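Local coordinates for L-isoleucine-4-hydroxylase (Bacillus thuringiensis, PDB 6LNH), which hydroxylates L-isoleucine to (4S)-4-hydroxy-L-isoleucine with iron(II), 2-oxoglutarate and oxygen, and also accepts related aliphatic and sulfur-containing amino acids, at residues 73-78 and 84-89; 90-95 and 148-153. One frame throughout, in Å; residues are numbered along the deposited sequence.

Contact 1 (73-78 and 84-89); sequences SRYIKY and YILDNS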
ATOM      1  N   SER C  73     -31.611  -2.129   9.928  1.00 33.65           N
ATOM      2  CA  SER C  73     -32.951  -1.614   9.693  1.00 38.73           C
ATOM      3  C   SER C  73     -33.402  -2.130   8.336  1.00 38.86           C
ATOM      4  O   SER C  73     -32.582  -2.481   7.484  1.00 37.78           O
ATOM      5  CB  SER C  73     -32.992  -0.081   9.736  1.00 39.07           C
ATOM      6  OG  SER C  73     -32.752   0.402  11.048  1.00 39.17           O
ATOM      7  N   ARG C  74     -34.715  -2.172   8.138  1.00 38.09           N
ATOM      8  CA  ARG C  74     -35.266  -2.740   6.918  1.00 39.99           C
ATOM      9  C   ARG C  74     -36.503  -1.970   6.485  1.00 43.69           C
ATOM     10  O   ARG C  74     -37.208  -1.374   7.304  1.00 39.66           O
ATOM     11  CB  ARG C  74     -35.610  -4.227   7.097  1.00 42.28           C
ATOM     12  CG  ARG C  74     -36.497  -4.525   8.288  1.00 47.30           C
ATOM     13  CD  ARG C  74     -36.997  -5.958   8.238  1.00 50.05           C
ATOM     14  NE  ARG C  74     -37.918  -6.262   9.327  1.00 49.96           N
ATOM     15  CZ  ARG C  74     -37.623  -7.051  10.354  1.00 53.22           C
ATOM     16  NH1 ARG C  74     -36.432  -7.628  10.432  1.00 48.67           N
ATOM     17  NH2 ARG C  74     -38.526  -7.274  11.300  1.00 53.91           N
ATOM     18  N   TYR C  75     -36.759  -1.998   5.182  1.00 42.60           N
ATOM     19  CA  TYR C  75     -37.973  -1.461   4.593  1.00 42.78           C
ATOM     20  C   TYR C  75     -38.845  -2.613   4.114  1.00 47.18           C
ATOM     21  O   TYR C  75     -38.348  -3.694   3.780  1.00 47.50           O
ATOM     22  CB  TYR C  75     -37.660  -0.529   3.419  1.00 42.98           C
ATOM     23  CG  TYR C  75     -36.919   0.730   3.808  1.00 47.99           C
ATOM     24  CD1 TYR C  75     -37.602   1.842   4.286  1.00 47.33           C
ATOM     25  CD2 TYR C  75     -35.538   0.811   3.692  1.00 47.36           C
ATOM     26  CE1 TYR C  75     -36.931   2.996   4.641  1.00 47.07           C
ATOM     27  CE2 TYR C  75     -34.856   1.963   4.044  1.00 52.44           C
ATOM     28  CZ  TYR C  75     -35.559   3.052   4.517  1.00 48.75           C
ATOM     29  OH  TYR C  75     -34.885   4.199   4.869  1.00 52.85           O
ATOM     30  N   ILE C  76     -40.152  -2.377   4.076  1.00 43.28           N
ATOM     31  CA  ILE C  76     -41.114  -3.335   3.543  1.00 45.05           C
ATOM     32  C   ILE C  76     -41.720  -2.746   2.281  1.00 43.39           C
ATOM     33  O   ILE C  76     -42.178  -1.597   2.281  1.00 50.50           O
ATOM     34  CB  ILE C  76     -42.213  -3.670   4.569  1.00 48.29           C
ATOM     35  CG1 ILE C  76     -41.600  -4.126   5.892  1.00 46.85           C
ATOM     36  CG2 ILE C  76     -43.150  -4.736   4.016  1.00 44.14           C
ATOM     37  CD1 ILE C  76     -42.588  -4.147   7.045  1.00 46.30           C
ATOM     38  N   LYS C  77     -41.723  -3.530   1.208  1.00 39.40           N
ATOM     39  CA  LYS C  77     -42.364  -3.147  -0.047  1.00 43.42           C
ATOM     40  C   LYS C  77     -43.485  -4.146  -0.308  1.00 43.19           C
ATOM     41  O   LYS C  77     -43.231  -5.263  -0.768  1.00 44.08           O
ATOM     42  CB  LYS C  77     -41.355  -3.116  -1.192  1.00 43.75           C
ATOM     43  CG  LYS C  77     -41.976  -3.003  -2.579  1.00 43.13           C
ATOM     44  CD  LYS C  77     -42.717  -1.688  -2.754  1.00 46.85           C
ATOM     45  CE  LYS C  77     -43.249  -1.539  -4.170  1.00 46.66           C
ATOM     46  NZ  LYS C  77     -44.317  -2.533  -4.474  1.00 52.85           N
ATOM     47  N   TYR C  78     -44.720  -3.759  -0.003  1.00 44.86           N
ATOM     48  CA  TYR C  78     -45.843  -4.640  -0.276  1.00 46.67           C
ATOM     49  C   TYR C  78     -46.158  -4.640  -1.765  1.00 47.89           C
ATOM     50  O   TYR C  78     -46.007  -3.625  -2.452  1.00 48.54           O
ATOM     51  CB  TYR C  78     -47.080  -4.205   0.512  1.00 40.90           C
ATOM     52  CG  TYR C  78     -46.961  -4.363   2.011  1.00 39.53           C
ATOM     53  CD1 TYR C  78     -47.209  -5.584   2.623  1.00 42.76           C
ATOM     54  CD2 TYR C  78     -46.609  -3.285   2.815  1.00 45.06           C
ATOM     55  CE1 TYR C  78     -47.105  -5.730   3.993  1.00 38.00           C
ATOM     56  CE2 TYR C  78     -46.504  -3.423   4.187  1.00 47.01           C
ATOM     57  CZ  TYR C  78     -46.755  -4.647   4.770  1.00 44.24           C
ATOM     58  OH  TYR C  78     -46.649  -4.788   6.134  1.00 53.47           O
ATOM     59  N   TYR C  84     -42.741   2.357   0.262  1.00 52.27           N
ATOM     60  CA  TYR C  84     -41.738   1.650   1.040  1.00 52.34           C
ATOM     61  C   TYR C  84     -41.792   2.245   2.435  1.00 55.38           C
ATOM     62  O   TYR C  84     -41.676   3.464   2.593  1.00 57.82           O
ATOM     63  CB  TYR C  84     -40.336   1.805   0.453  1.00 53.04           C
ATOM     64  CG  TYR C  84     -40.184   1.354  -0.980  1.00 53.42           C
ATOM     65  CD1 TYR C  84     -40.750   2.077  -2.023  1.00 52.23           C
ATOM     66  CD2 TYR C  84     -39.446   0.223  -1.295  1.00 49.85           C
ATOM     67  CE1 TYR C  84     -40.602   1.676  -3.337  1.00 51.12           C
ATOM     68  CE2 TYR C  84     -39.289  -0.187  -2.605  1.00 50.47           C
ATOM     69  CZ  TYR C  84     -39.870   0.542  -3.624  1.00 52.55           C
ATOM     70  OH  TYR C  84     -39.714   0.133  -4.929  1.00 56.61           O
ATOM     71  N   ILE C  85     -42.001   1.395   3.439  1.00 54.57           N
ATOM     72  CA  ILE C  85     -42.121   1.922   4.827  1.00 52.47           C
ATOM     73  C   ILE C  85     -40.998   1.356   5.696  1.00 50.83           C
ATOM     74  O   ILE C  85     -40.644   0.181   5.522  1.00 49.14           O
ATOM     75  CB  ILE C  85     -43.517   1.616   5.400  1.00 52.88           C
ATOM     76  CG1 ILE C  85     -43.953   0.184   5.089  1.00 53.73           C
ATOM     77  CG2 ILE C  85     -44.530   2.628   4.892  1.00 58.51           C
ATOM     78  CD1 ILE C  85     -45.096  -0.303   5.942  1.00 62.18           C
ATOM     79  N   LEU C  86     -40.460   2.192   6.585  1.00 54.20           N
ATOM     80  CA  LEU C  86     -39.387   1.774   7.518  1.00 47.24           C
ATOM     81  C   LEU C  86     -40.022   0.902   8.604  1.00 50.07           C
ATOM     82  O   LEU C  86     -40.843   1.427   9.369  1.00 50.85           O
ATOM     83  CB  LEU C  86     -38.762   3.032   8.125  1.00 46.33           C
ATOM     84  CG  LEU C  86     -37.420   2.830   8.824  1.00 54.68           C
ATOM     85  CD1 LEU C  86     -37.622   2.504  10.292  1.00 51.41           C
ATOM     86  CD2 LEU C  86     -36.615   1.738   8.140  1.00 46.27           C
ATOM     87  N   ASP C  87     -39.664  -0.382   8.646  1.00 51.43           N
ATOM     88  CA  ASP C  87     -40.227  -1.309   9.661  1.00 52.58           C
ATOM     89  C   ASP C  87     -39.802  -0.839  11.056  1.00 54.00           C
ATOM     90  O   ASP C  87     -38.649  -0.406  11.208  1.00 53.64           O
ATOM     91  CB  ASP C  87     -39.809  -2.754   9.387  1.00 55.01           C
ATOM     92  CG  ASP C  87     -40.617  -3.774  10.167  1.00 61.21           C
ATOM     93  OD1 ASP C  87     -41.068  -3.437  11.275  1.00 66.14           O
ATOM     94  OD2 ASP C  87     -40.787  -4.894   9.659  1.00 54.62           O
ATOM     95  N   ASN C  88     -40.714  -0.905  12.028  1.00 56.40           N
ATOM     96  CA  ASN C  88     -40.384  -0.490  13.417  1.00 60.93           C
ATOM     97  C   ASN C  88     -39.706  -1.668  14.120  1.00 61.62           C
ATOM     98  O   ASN C  88     -39.029  -1.447  15.138  1.00 67.33           O
ATOM     99  CB  ASN C  88     -41.605   0.041  14.169  1.00 63.33           C
ATOM    100  CG  ASN C  88     -42.655  -1.019  14.417  1.00 68.54           C
ATOM    101  OD1 ASN C  88     -43.023  -1.760  13.509  1.00 71.04           O
ATOM    102  ND2 ASN C  88     -43.145  -1.094  15.643  1.00 75.82           N
ATOM    103  N   SER C  89     -39.901  -2.876  13.586  1.00 61.01           N
ATOM    104  CA  SER C  89     -39.260  -4.091  14.143  1.00 70.87           C
ATOM    105  C   SER C  89     -37.915  -4.299  13.442  1.00 63.91           C
ATOM    106  O   SER C  89     -37.822  -3.974  12.245  1.00 66.39           O
ATOM    107  CB  SER C  89     -40.155  -5.286  13.969  1.00 67.82           C
ATOM    108  OG  SER C  89     -39.987  -6.198  15.041  1.00 64.47           O
TER
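Ile76 and Ile85 form a hydrogen-bonded pair at the middle of an antiparallel beta hairpin, in which strand 84-86 folds back along 68-77 and forms an outermost strand of the larger sheet of this cupin-clan dioxygenase. Backbone bonds hold the two strands in register. Ile76 N donates to Ile85 O at 3.0 Å, Ile85 N returns a bond to Ile76 O, and beyond the non-hydrogen-bonded pair Tyr75-Leu86 the amide of Asp87 donates to Arg74 O. A CA-H...O contact from Tyr75 CA to Ile85 O adds a second approach to that carbonyl.

Apolar groups pack on both faces. On the face of Tyr75 and Leu86, methyl CD2 of Leu86 sits over the phenol ring, displaced toward its rim, in a CH-pi contact 4.0 Å from the Tyr75 centroid. Lys77 treats Tyr84 similarly: its aliphatic chain lies over the ring with CD 3.8 Å from the centroid, while bends at chi2 and chi4 (64° and 67°) carry NZ on to Tyr78 O and Ser81 O. On the face of Ile76 and Ile85, methyl CD1 of Ile85 meets the edge of the ring of Tyr78, which follows the strand.

Charged groups meet beyond the Tyr75-Leu86 pair. With CG between its backbone N and carbonyl carbon (chi1 53°), Arg74 runs extended alongside Asp87, and NE donates a nearly straight hydrogen bond to OD2 (3.2 Å), part of a salt bridge, reaching it from above the carboxylate plane. Ser89 O lies over one face of the guanidinium, whose NH2 also pairs with Asp91. The carboxylate is held at both oxygens, for OD1 accepts an Asx-turn bond from Ser89 N, whereas OD2 also rests 3.3 Å from Ile76 CD1.

Contact 2 (90-95 and 148-153); sequences NDYFQS and GLHQVR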
ATOM      1  N   ASN C  90     -36.915  -4.810  14.163  1.00 54.04           N
ATOM      2  CA  ASN C  90     -35.586  -5.039  13.539  1.00 56.77           C
ATOM      3  C   ASN C  90     -35.028  -6.387  14.010  1.00 57.99           C
ATOM      4  O   ASN C  90     -33.829  -6.456  14.320  1.00 59.33           O
ATOM      5  CB  ASN C  90     -34.629  -3.873  13.789  1.00 49.25           C
ATOM      6  CG  ASN C  90     -34.029  -3.903  15.175  1.00 50.95           C
ATOM      7  OD1 ASN C  90     -34.562  -4.556  16.066  1.00 56.61           O
ATOM      8  ND2 ASN C  90     -32.915  -3.218  15.359  1.00 45.60           N
ATOM      9  N   ASP C  91     -35.877  -7.415  14.061  1.00 55.99           N
ATOM     10  CA  ASP C  91     -35.416  -8.763  14.477  1.00 55.07           C
ATOM     11  C   ASP C  91     -34.777  -9.449  13.268  1.00 53.01           C
ATOM     12  O   ASP C  91     -35.433  -9.518  12.215  1.00 54.14           O
ATOM     13  CB  ASP C  91     -36.557  -9.593  15.071  1.00 61.27           C
ATOM     14  CG  ASP C  91     -37.901  -9.320  14.423  1.00 69.46           C
ATOM     15  OD1 ASP C  91     -37.968  -9.343  13.180  1.00 64.10           O
ATOM     16  OD2 ASP C  91     -38.870  -9.089  15.170  1.00 80.03           O
ATOM     17  N   TYR C  92     -33.541  -9.923  13.419  1.00 49.02           N
ATOM     18  CA  TYR C  92     -32.827 -10.598  12.306  1.00 50.47           C
ATOM     19  C   TYR C  92     -32.524 -12.045  12.706  1.00 47.52           C
ATOM     20  O   TYR C  92     -31.635 -12.254  13.540  1.00 52.17           O
ATOM     21  CB  TYR C  92     -31.546  -9.832  11.966  1.00 49.31           C
ATOM     22  CG  TYR C  92     -30.815 -10.334  10.748  1.00 44.94           C
ATOM     23  CD1 TYR C  92     -31.439 -10.392   9.516  1.00 43.07           C
ATOM     24  CD2 TYR C  92     -29.499 -10.753  10.830  1.00 47.37           C
ATOM     25  CE1 TYR C  92     -30.774 -10.852   8.394  1.00 40.61           C
ATOM     26  CE2 TYR C  92     -28.820 -11.216   9.717  1.00 47.06           C
ATOM     27  CZ  TYR C  92     -29.460 -11.268   8.493  1.00 47.22           C
ATOM     28  OH  TYR C  92     -28.799 -11.726   7.392  1.00 49.12           O
ATOM     29  N   PHE C  93     -33.251 -13.005  12.130  1.00 50.08           N
ATOM     30  CA  PHE C  93     -33.015 -14.432  12.462  1.00 51.85           C
ATOM     31  C   PHE C  93     -31.977 -15.041  11.517  1.00 54.34           C
ATOM     32  O   PHE C  93     -32.161 -14.988  10.290  1.00 51.97           O
ATOM     33  CB  PHE C  93     -34.314 -15.241  12.452  1.00 56.25           C
ATOM     34  CG  PHE C  93     -34.140 -16.663  12.921  1.00 59.30           C
ATOM     35  CD1 PHE C  93     -33.628 -17.631  12.075  1.00 58.63           C
ATOM     36  CD2 PHE C  93     -34.464 -17.029  14.216  1.00 61.53           C
ATOM     37  CE1 PHE C  93     -33.457 -18.935  12.509  1.00 63.85           C
ATOM     38  CE2 PHE C  93     -34.293 -18.334  14.649  1.00 63.94           C
ATOM     39  CZ  PHE C  93     -33.790 -19.284  13.796  1.00 57.35           C
ATOM     40  N   GLN C  94     -30.922 -15.609  12.106  1.00 60.67           N
ATOM     41  CA  GLN C  94     -29.824 -16.277  11.361  1.00 65.05           C
ATOM     42  C   GLN C  94     -29.652 -17.683  11.940  1.00 74.80           C
ATOM     43  O   GLN C  94     -29.256 -17.791  13.113  1.00 76.32           O
ATOM     44  CB  GLN C  94     -28.523 -15.493  11.537  1.00 64.63           C
ATOM     45  CG  GLN C  94     -28.069 -14.757  10.286  1.00 69.28           C
ATOM     46  CD  GLN C  94     -26.827 -13.941  10.545  1.00 70.25           C
ATOM     47  OE1 GLN C  94     -26.670 -13.331  11.600  1.00 67.66           O
ATOM     48  NE2 GLN C  94     -25.927 -13.928   9.576  1.00 70.44           N
ATOM     49  N   SER C  95     -29.938 -18.719  11.146  1.00 73.56           N
ATOM     50  CA  SER C  95     -29.801 -20.121  11.624  1.00 79.93           C
ATOM     51  C   SER C  95     -28.353 -20.383  12.061  1.00 88.58           C
ATOM     52  O   SER C  95     -27.431 -19.927  11.350  1.00 89.95           O
ATOM     53  CB  SER C  95     -30.258 -21.102  10.578  1.00 67.00           C
ATOM     54  OG  SER C  95     -29.341 -21.156   9.499  1.00 66.06           O
ATOM     55  N   GLY C 148     -33.286  -5.100   3.389  1.00 30.63           N
ATOM     56  CA  GLY C 148     -32.505  -4.979   4.609  1.00 30.89           C
ATOM     57  C   GLY C 148     -31.260  -4.125   4.430  1.00 37.48           C
ATOM     58  O   GLY C 148     -30.596  -4.174   3.397  1.00 33.13           O
ATOM     59  N   LEU C 149     -30.957  -3.337   5.459  1.00 36.18           N
ATOM     60  CA  LEU C 149     -29.786  -2.470   5.482  1.00 36.93           C
ATOM     61  C   LEU C 149     -28.939  -2.842   6.688  1.00 34.21           C
ATOM     62  O   LEU C 149     -29.404  -2.750   7.829  1.00 33.91           O
ATOM     63  CB  LEU C 149     -30.187  -0.995   5.539  1.00 36.46           C
ATOM     64  CG  LEU C 149     -30.488  -0.308   4.204  1.00 40.45           C
ATOM     65  CD1 LEU C 149     -31.855  -0.719   3.681  1.00 36.44           C
ATOM     66  CD2 LEU C 149     -30.396   1.202   4.354  1.00 37.06           C
ATOM     67  N   HIS C 150     -27.698  -3.251   6.439  1.00 31.96           N
ATOM     68  CA  HIS C 150     -26.776  -3.639   7.498  1.00 37.25           C
ATOM     69  C   HIS C 150     -25.591  -2.688   7.503  1.00 36.57           C
ATOM     70  O   HIS C 150     -24.827  -2.632   6.533  1.00 27.24           O
ATOM     71  CB  HIS C 150     -26.301  -5.080   7.318  1.00 36.49           C
ATOM     72  CG  HIS C 150     -27.385  -6.099   7.485  1.00 37.78           C
ATOM     73  ND1 HIS C 150     -27.684  -6.677   8.701  1.00 37.45           N
ATOM     74  CD2 HIS C 150     -28.235  -6.650   6.589  1.00 37.28           C
ATOM     75  CE1 HIS C 150     -28.669  -7.543   8.544  1.00 40.44           C
ATOM     76  NE2 HIS C 150     -29.024  -7.544   7.273  1.00 41.83           N
ATOM     77  N   GLN C 151     -25.446  -1.944   8.592  1.00 35.97           N
ATOM     78  CA  GLN C 151     -24.323  -1.045   8.814  1.00 36.17           C
ATOM     79  C   GLN C 151     -23.338  -1.785   9.712  1.00 42.24           C
ATOM     80  O   GLN C 151     -23.616  -1.998  10.894  1.00 42.07           O
ATOM     81  CB  GLN C 151     -24.824   0.244   9.462  1.00 40.02           C
ATOM     82  CG  GLN C 151     -23.929   1.456   9.363  1.00 42.72           C
ATOM     83  CD  GLN C 151     -24.555   2.653  10.054  1.00 42.09           C
ATOM     84  OE1 GLN C 151     -25.592   2.528  10.707  1.00 38.20           O
ATOM     85  NE2 GLN C 151     -23.925   3.813   9.926  1.00 37.19           N
ATOM     86  N   VAL C 152     -22.186  -2.165   9.162  1.00 35.56           N
ATOM     87  CA  VAL C 152     -21.225  -3.004   9.870  1.00 39.78           C
ATOM     88  C   VAL C 152     -19.866  -2.326   9.870  1.00 36.22           C
ATOM     89  O   VAL C 152     -19.388  -1.869   8.826  1.00 39.75           O
ATOM     90  CB  VAL C 152     -21.108  -4.406   9.245  1.00 38.44           C
ATOM     91  CG1 VAL C 152     -20.239  -5.306  10.122  1.00 46.13           C
ATOM     92  CG2 VAL C 152     -22.486  -5.024   9.047  1.00 41.12           C
ATOM     93  N   ARG C 153     -19.250  -2.258  11.041  1.00 36.34           N
ATOM     94  CA  ARG C 153     -17.864  -1.836  11.189  1.00 39.68           C
ATOM     95  C   ARG C 153     -17.078  -3.026  11.726  1.00 44.93           C
ATOM     96  O   ARG C 153     -17.292  -3.456  12.864  1.00 40.75           O
ATOM     97  CB  ARG C 153     -17.754  -0.638  12.129  1.00 38.62           C
ATOM     98  CG  ARG C 153     -16.351  -0.267  12.538  1.00 46.07           C
ATOM     99  CD  ARG C 153     -16.397   1.121  13.137  1.00 52.22           C
ATOM    100  NE  ARG C 153     -16.044   2.157  12.167  1.00 56.39           N
ATOM    101  CZ  ARG C 153     -15.281   3.209  12.443  1.00 50.66           C
ATOM    102  NH1 ARG C 153     -14.825   3.391  13.674  1.00 52.65           N
ATOM    103  NH2 ARG C 153     -15.007   4.101  11.501  1.00 56.44           N
TER
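Tyr92 OH is hydrogen-bonded to Glu174 OE2, a polar tie on the same phenol whose ring face receives His150 across the contact. The meeting of the two segments is wholly aromatic: the edge of the His150 imidazole points into the face of Tyr92, an edge-to-face (T-shaped) pair with centroids 4.8 Å apart and planes inclined at 64°. CE1 leads the approach. It stands 3.7 Å above the phenol plane, over the ring centre, and is therefore almost equally far from all six carbons, with CZ nearest at 3.8 Å. NE2 follows beside it, 3.9 Å from Tyr92 CE1.

Both rings reach across from their backbones. Tyr92 leaves an irregular segment with CG anti to its own N (chi1 -173°), whereas His150 projects from strand 145-156 in the larger sheet. Tyr72 joins them, stacking with the imidazole and also meeting the Tyr92 ring, to complete an aromatic cluster.

The Tyr92 side chain is about 7 Å from that of Asp172 and about 9 Å from the bound iron, so Tyr92 lies beside the iron site, whose protein ligands are His170, Asp172 and His223. Since the imidazole presents a polarised C-H to the pi cloud, the contact is probably weakly electrostatic as well as dispersive, and the phenol is held by its ring face and its hydroxyl together.

Overall arrangement
Contact 1 (73-78 with 84-89) and contact 2 (90-95 with 148-153) have centres about 13 Å apart, on the same side of the chain's centre. They follow in series: the hairpin of contact 1 closes, and the chain runs directly into the loop of contact 2. Both reach the same antiparallel sheet, where strand 68-77 lies between 84-86 and 145-156, and Ser73 O probably accepts a hydrogen bond from Leu149 N. The side chain of Tyr75 packs on that of Leu149 between the two contacts. The chain thus passes from the sheet's outer strand, across neighbouring strands, to the vicinity of the iron site.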